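Long-range contacts in hypothetical protein AGR_pAT_315 (Agrobacterium tumefaciens str. C58, PDB 1VQY), which is of unknown function but belongs to the NIPSNAP family, whose members share the dimeric alpha-beta barrel fold: residues M13-R18 with L107-F112; E17-I22 with Q62-W67. One frame throughout, in Å; residues are numbered along the deposited sequence.

Contact 1 (M13-R18 with L107-F112)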
loop_
_atom_site.group_PDB
_atom_site.type_symbol
_atom_site.label_atom_id
_atom_site.label_comp_id
_atom_site.label_asym_id
_atom_site.label_seq_id
_atom_site.Cartn_x
_atom_site.Cartn_y
_atom_site.Cartn_z
HETATM N N MSE B 13 24.539 -14.730 -11.354
HETATM C CA MSE B 13 23.223 -14.658 -11.948
HETATM C C MSE B 13 22.280 -13.802 -11.104
HETATM O O MSE B 13 22.234 -13.910 -9.877
HETATM C CB MSE B 13 22.650 -16.061 -12.105
HETATM C CG MSE B 13 21.464 -16.138 -13.061
HETATM SE SE MSE B 13 20.269 -17.683 -12.688
HETATM C CE MSE B 13 19.644 -17.194 -10.887
ATOM N N ILE B 14 21.522 -12.952 -11.774
ATOM C CA ILE B 14 20.490 -12.186 -11.111
ATOM C C ILE B 14 19.160 -12.616 -11.676
ATOM O O ILE B 14 19.102 -13.196 -12.759
ATOM C CB ILE B 14 20.747 -10.663 -11.205
ATOM C CG1 ILE B 14 20.732 -10.163 -12.652
ATOM C CG2 ILE B 14 22.114 -10.340 -10.580
ATOM C CD1 ILE B 14 19.378 -9.755 -13.149
ATOM N N VAL B 15 18.103 -12.377 -10.909
ATOM C CA VAL B 15 16.747 -12.751 -11.286
ATOM C C VAL B 15 15.827 -11.516 -11.254
ATOM O O VAL B 15 15.762 -10.808 -10.258
ATOM C CB VAL B 15 16.206 -13.846 -10.329
ATOM C CG1 VAL B 15 14.695 -14.045 -10.495
ATOM C CG2 VAL B 15 16.954 -15.157 -10.553
ATOM N N GLU B 16 15.117 -11.265 -12.347
ATOM C CA GLU B 16 14.131 -10.205 -12.368
ATOM C C GLU B 16 12.731 -10.773 -12.183
ATOM O O GLU B 16 12.318 -11.671 -12.906
ATOM C CB GLU B 16 14.178 -9.420 -13.669
ATOM C CG GLU B 16 12.993 -8.447 -13.808
ATOM C CD GLU B 16 13.014 -7.642 -15.084
ATOM O OE1 GLU B 16 13.617 -8.086 -16.084
ATOM O OE2 GLU B 16 12.428 -6.551 -15.070
ATOM N N GLU B 17 12.006 -10.213 -11.217
ATOM C CA GLU B 17 10.591 -10.525 -10.994
ATOM C C GLU B 17 9.721 -9.386 -11.513
ATOM O O GLU B 17 9.861 -8.273 -11.064
ATOM C CB GLU B 17 10.325 -10.744 -9.502
ATOM C CG GLU B 17 8.934 -11.278 -9.179
ATOM C CD GLU B 17 8.818 -11.733 -7.718
ATOM O OE1 GLU B 17 9.664 -11.311 -6.904
ATOM O OE2 GLU B 17 7.896 -12.520 -7.389
ATOM N N ARG B 18 8.868 -9.673 -12.489
ATOM C CA ARG B 18 7.857 -8.738 -12.967
ATOM C C ARG B 18 6.459 -9.183 -12.535
ATOM O O ARG B 18 6.129 -10.352 -12.569
ATOM C CB ARG B 18 7.947 -8.611 -14.476
ATOM C CG ARG B 18 9.353 -8.214 -14.913
ATOM C CD ARG B 18 9.523 -8.260 -16.399
ATOM N NE ARG B 18 8.705 -7.252 -17.060
ATOM C CZ ARG B 18 9.024 -5.963 -17.205
ATOM N NH1 ARG B 18 10.179 -5.466 -16.743
ATOM N NH2 ARG B 18 8.174 -5.162 -17.841
ATOM N N LEU B 107 16.291 -9.578 -7.831
ATOM C CA LEU B 107 16.560 -10.514 -6.760
ATOM C C LEU B 107 17.937 -11.176 -6.934
ATOM O O LEU B 107 18.316 -11.612 -8.028
ATOM C CB LEU B 107 15.473 -11.578 -6.754
ATOM C CG LEU B 107 14.018 -11.109 -6.862
ATOM C CD1 LEU B 107 13.059 -12.284 -6.879
ATOM C CD2 LEU B 107 13.670 -10.189 -5.730
ATOM N N LEU B 108 18.688 -11.232 -5.839
ATOM C CA LEU B 108 19.966 -11.916 -5.796
ATOM C C LEU B 108 19.788 -13.238 -5.063
ATOM O O LEU B 108 19.473 -13.238 -3.884
ATOM C CB LEU B 108 20.986 -11.064 -5.051
ATOM C CG LEU B 108 21.183 -9.630 -5.559
ATOM C CD1 LEU B 108 22.376 -8.988 -4.858
ATOM C CD2 LEU B 108 21.370 -9.568 -7.095
ATOM N N PRO B 109 19.978 -14.376 -5.763
ATOM C CA PRO B 109 19.928 -15.671 -5.067
ATOM C C PRO B 109 20.954 -15.804 -3.948
ATOM O O PRO B 109 22.100 -15.406 -4.130
ATOM C CB PRO B 109 20.251 -16.682 -6.184
ATOM C CG PRO B 109 19.874 -15.994 -7.449
ATOM C CD PRO B 109 20.214 -14.549 -7.207
ATOM N N THR B 110 20.556 -16.368 -2.811
ATOM C CA THR B 110 21.533 -16.704 -1.768
ATOM C C THR B 110 22.454 -17.826 -2.243
ATOM O O THR B 110 22.173 -18.494 -3.216
ATOM C CB THR B 110 20.866 -17.115 -0.456
ATOM O OG1 THR B 110 20.097 -18.310 -0.652
ATOM C CG2 THR B 110 19.956 -16.007 0.035
ATOM N N ASP B 111 23.564 -18.024 -1.548
ATOM C CA ASP B 111 24.482 -19.086 -1.901
ATOM C C ASP B 111 23.901 -20.475 -1.589
ATOM O O ASP B 111 24.487 -21.475 -1.972
ATOM C CB ASP B 111 25.878 -18.863 -1.253
ATOM C CG ASP B 111 25.875 -18.945 0.277
ATOM O OD1 ASP B 111 24.810 -19.048 0.888
ATOM O OD2 ASP B 111 26.964 -18.904 0.870
ATOM N N PHE B 112 22.755 -20.529 -0.912
ATOM C CA PHE B 112 22.059 -21.791 -0.651
ATOM C C PHE B 112 20.774 -21.953 -1.460
ATOM O O PHE B 112 20.028 -22.908 -1.228
ATOM C CB PHE B 112 21.770 -21.977 0.851
ATOM C CG PHE B 112 20.999 -20.852 1.468
ATOM C CD1 PHE B 112 21.656 -19.758 1.997
ATOM C CD2 PHE B 112 19.625 -20.892 1.534
ATOM C CE1 PHE B 112 20.946 -18.709 2.555
ATOM C CE2 PHE B 112 18.916 -19.859 2.098
ATOM C CZ PHE B 112 19.571 -18.761 2.604
#

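Contact 2 (E17-I22 with Q62-W67)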
loop_
_atom_site.group_PDB
_atom_site.type_symbol
_atom_site.label_atom_id
_atom_site.label_comp_id
_atom_site.label_asym_id
_atom_site.label_seq_id
_atom_site.Cartn_x
_atom_site.Cartn_y
_atom_site.Cartn_z
ATOM N N GLU B 17 12.006 -10.213 -11.217
ATOM C CA GLU B 17 10.591 -10.525 -10.994
ATOM C C GLU B 17 9.721 -9.386 -11.513
ATOM O O GLU B 17 9.861 -8.273 -11.064
ATOM C CB GLU B 17 10.325 -10.744 -9.502
ATOM C CG GLU B 17 8.934 -11.278 -9.179
ATOM C CD GLU B 17 8.818 -11.733 -7.718
ATOM O OE1 GLU B 17 9.664 -11.311 -6.904
ATOM O OE2 GLU B 17 7.896 -12.520 -7.389
ATOM N N ARG B 18 8.868 -9.673 -12.489
ATOM C CA ARG B 18 7.857 -8.738 -12.967
ATOM C C ARG B 18 6.459 -9.183 -12.535
ATOM O O ARG B 18 6.129 -10.352 -12.569
ATOM C CB ARG B 18 7.947 -8.611 -14.476
ATOM C CG ARG B 18 9.353 -8.214 -14.913
ATOM C CD ARG B 18 9.523 -8.260 -16.399
ATOM N NE ARG B 18 8.705 -7.252 -17.060
ATOM C CZ ARG B 18 9.024 -5.963 -17.205
ATOM N NH1 ARG B 18 10.179 -5.466 -16.743
ATOM N NH2 ARG B 18 8.174 -5.162 -17.841
ATOM N N ILE B 19 5.654 -8.226 -12.088
ATOM C CA ILE B 19 4.415 -8.501 -11.354
ATOM C C ILE B 19 3.403 -7.563 -11.936
ATOM O O ILE B 19 3.521 -6.360 -11.748
ATOM C CB ILE B 19 4.577 -8.243 -9.818
ATOM C CG1 ILE B 19 5.714 -9.093 -9.255
ATOM C CG2 ILE B 19 3.309 -8.585 -9.054
ATOM C CD1 ILE B 19 6.246 -8.595 -7.924
ATOM N N TYR B 20 2.457 -8.101 -12.703
ATOM C CA TYR B 20 1.461 -7.273 -13.371
ATOM C C TYR B 20 0.100 -7.545 -12.772
ATOM O O TYR B 20 -0.229 -8.714 -12.545
ATOM C CB TYR B 20 1.369 -7.592 -14.867
ATOM C CG TYR B 20 2.645 -7.496 -15.668
ATOM C CD1 TYR B 20 3.728 -6.723 -15.236
ATOM C CD2 TYR B 20 2.742 -8.131 -16.891
ATOM C CE1 TYR B 20 4.888 -6.624 -15.988
ATOM C CE2 TYR B 20 3.884 -8.030 -17.656
ATOM C CZ TYR B 20 4.959 -7.278 -17.190
ATOM O OH TYR B 20 6.091 -7.193 -17.943
ATOM N N ARG B 21 -0.673 -6.483 -12.518
ATOM C CA ARG B 21 -2.102 -6.618 -12.235
ATOM C C ARG B 21 -2.832 -6.438 -13.540
ATOM O O ARG B 21 -2.741 -5.387 -14.178
ATOM C CB ARG B 21 -2.596 -5.605 -11.194
ATOM C CG ARG B 21 -4.133 -5.490 -11.065
ATOM C CD ARG B 21 -4.617 -4.962 -9.649
ATOM N NE ARG B 21 -4.005 -3.701 -9.228
ATOM N N ILE B 22 -3.557 -7.483 -13.939
ATOM C CA ILE B 22 -4.327 -7.486 -15.190
ATOM C C ILE B 22 -5.734 -6.929 -14.984
ATOM O O ILE B 22 -6.341 -7.094 -13.938
ATOM C CB ILE B 22 -4.405 -8.915 -15.778
ATOM C CG1 ILE B 22 -2.999 -9.525 -15.861
ATOM C CG2 ILE B 22 -5.088 -8.914 -17.147
ATOM C CD1 ILE B 22 -1.948 -8.590 -16.486
ATOM N N GLN B 62 -3.543 -11.291 -11.123
ATOM C CA GLN B 62 -2.124 -11.020 -10.978
ATOM C C GLN B 62 -1.325 -12.040 -11.787
ATOM O O GLN B 62 -1.511 -13.248 -11.625
ATOM C CB GLN B 62 -1.700 -11.111 -9.486
ATOM C CG GLN B 62 -0.221 -10.840 -9.260
ATOM C CD GLN B 62 0.230 -10.882 -7.801
ATOM O OE1 GLN B 62 0.256 -11.944 -7.161
ATOM N NE2 GLN B 62 0.671 -9.724 -7.287
ATOM N N VAL B 63 -0.419 -11.556 -12.631
ATOM C CA VAL B 63 0.578 -12.409 -13.292
ATOM C C VAL B 63 1.975 -12.164 -12.692
ATOM O O VAL B 63 2.302 -11.055 -12.331
ATOM C CB VAL B 63 0.598 -12.127 -14.809
ATOM C CG1 VAL B 63 1.635 -12.959 -15.493
ATOM C CG2 VAL B 63 -0.743 -12.439 -15.408
ATOM N N ILE B 64 2.808 -13.186 -12.607
ATOM C CA ILE B 64 4.196 -13.036 -12.113
ATOM C C ILE B 64 5.123 -13.835 -13.009
ATOM O O ILE B 64 4.902 -15.036 -13.207
ATOM C CB ILE B 64 4.343 -13.577 -10.672
ATOM C CG1 ILE B 64 3.535 -12.724 -9.688
ATOM C CG2 ILE B 64 5.826 -13.645 -10.231
ATOM C CD1 ILE B 64 3.411 -13.350 -8.298
ATOM N N HIS B 65 6.158 -13.198 -13.549
ATOM C CA HIS B 65 7.167 -13.935 -14.332
ATOM C C HIS B 65 8.599 -13.587 -13.944
ATOM O O HIS B 65 8.911 -12.442 -13.609
ATOM C CB HIS B 65 6.960 -13.815 -15.849
ATOM C CG HIS B 65 6.537 -12.458 -16.325
ATOM N ND1 HIS B 65 7.302 -11.701 -17.183
ATOM C CD2 HIS B 65 5.400 -11.753 -16.119
ATOM C CE1 HIS B 65 6.673 -10.578 -17.466
ATOM N NE2 HIS B 65 5.517 -10.582 -16.826
HETATM N N MSE B 66 9.452 -14.610 -13.965
HETATM C CA MSE B 66 10.841 -14.481 -13.558
HETATM C C MSE B 66 11.806 -14.759 -14.685
HETATM O O MSE B 66 11.630 -15.712 -15.453
HETATM C CB MSE B 66 11.143 -15.409 -12.394
HETATM C CG MSE B 66 10.934 -14.764 -11.036
HETATM SE SE MSE B 66 10.758 -16.175 -9.683
HETATM C CE MSE B 66 10.821 -15.096 -8.147
ATOM N N TRP B 67 12.843 -13.927 -14.749
ATOM C CA TRP B 67 13.836 -13.965 -15.822
ATOM C C TRP B 67 15.231 -13.964 -15.253
ATOM O O TRP B 67 15.541 -13.114 -14.414
ATOM C CB TRP B 67 13.675 -12.752 -16.720
ATOM C CG TRP B 67 12.331 -12.710 -17.399
ATOM C CD1 TRP B 67 11.210 -12.109 -16.935
ATOM C CD2 TRP B 67 11.972 -13.320 -18.652
ATOM N NE1 TRP B 67 10.175 -12.286 -17.821
ATOM C CE2 TRP B 67 10.613 -13.027 -18.882
ATOM C CE3 TRP B 67 12.668 -14.082 -19.597
ATOM C CZ2 TRP B 67 9.936 -13.444 -20.036
ATOM C CZ3 TRP B 67 11.998 -14.520 -20.727
ATOM C CH2 TRP B 67 10.644 -14.199 -20.944
#

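Contact 1 (M13-R18 with L107-F112)
Val15 and Leu107 face each other as the antiparallel hydrogen-bonded pair that joins the start of strand 14-22 to the end of strand 99-109, two neighbours in the four-stranded antiparallel sheet of a ferredoxin-like, dimeric alpha-beta barrel subunit. Val15 N donates a hydrogen bond to Leu107 O at 3.0 Å, and Leu107 N returns a nearly straight bond to Val15 O at 2.8 Å. Their side chains rise on the same face, but Val15 CB and Leu107 CB stay 4.3 Å apart. The Leu107 branch leans instead across Glu17: CD1 lies 3.5 Å from Glu17 OE1, the side chains crossing at a slant. Glu17 CG is anti to the backbone N (chi1 -171°) and the chain runs out extended, bringing its carboxylate to Arg105, which holds OE1 in a salt bridge. On the other face the CG2 branch of Ile14 meets Leu108 CD2 at 3.6 Å, the two side chains slanting past each other. From Val15-Leu107 toward Met13 and Pro109 the backbones move apart, and Leu107, Leu108 and Pro109 form an antiparallel ladder with a strand of the second subunit, continuing the sheet across the interface. Met13, a selenomethionine, reaches over to the proline: its chain bends at chi3 (63°), crosses the ring at about a right angle and sets CE 3.6 Å from Pro109 CG, while Met13 O lies 3.4 Å from Pro109 CD.

Contact 2 (E17-I22 with Q62-W67)
His65 meets Arg18 and Tyr20 with different parts of its imidazole. Its CG sits between the backbone N and the carbonyl carbon (chi1 40°), which swings the ring across to strand 17-22. Arg18 CB lies over one face, a CH-pi contact 4.0 Å from the ring centroid. The imidazole edge is turned to the face of Tyr20 in an offset edge-to-face pair, planes at 81°, with NE2 3.1 Å from Tyr20 CE2. Trp67 NE1 donates to His65 ND1 at 3.0 Å, near the planes of both rings, fixing the imidazole's rotation; the His65 ring also stacks with Tyr52 of strand 49-55. Arg18, bent at chi3 (66°), turns its guanidinium side-on so that NE and NH2 both grip Tyr20 OH, NE at 2.8 Å, while NH1 is taken by Glu16. These side chains rise from the two middle strands of the ferredoxin-like sheet, paired antiparallel, where Arg18-His65 and Tyr20-Val63 are hydrogen-bonded pairs and Glu17-Met66, Ile19-Ile64 and Arg21-Gln62 alternate with them as non-hydrogen-bonded pairs. The face of Ile19 and Ile64 mixes apolar and polar side chains. The extended Gln62 chain lies alongside Ile19, its NE2 3.4 Å from Ile19 CG2, while its OE1 bonds Thr55 OG1. Selenomethionine Met66 runs beside Glu17, pointing the same way, and its CE comes 3.9 Å from Glu17 CD. On the face of Tyr20 and His65, Ile22 CG1 packs 3.7 Å from Val63 CG2.

From the N terminus, strand 14-22 enters both contacts: its first residues belong to contact 1, its later ones to contact 2, with Glu17 and Arg18 shared. Contact 2 closes the shorter loop, through helix 27-46 and strand 49-55 to strand 62-69. The chain then adds helices 72-84 and 86-96 before strand 99-109 returns to contact 1, so contact 2 nests inside the longer loop. Strand 14-22 thus lies between its two partners in the sheet. The contacts meet where Glu16 N probably bonds Trp67 O, and where Met66 packs on Val15 and Leu107. Both also touch the second subunit.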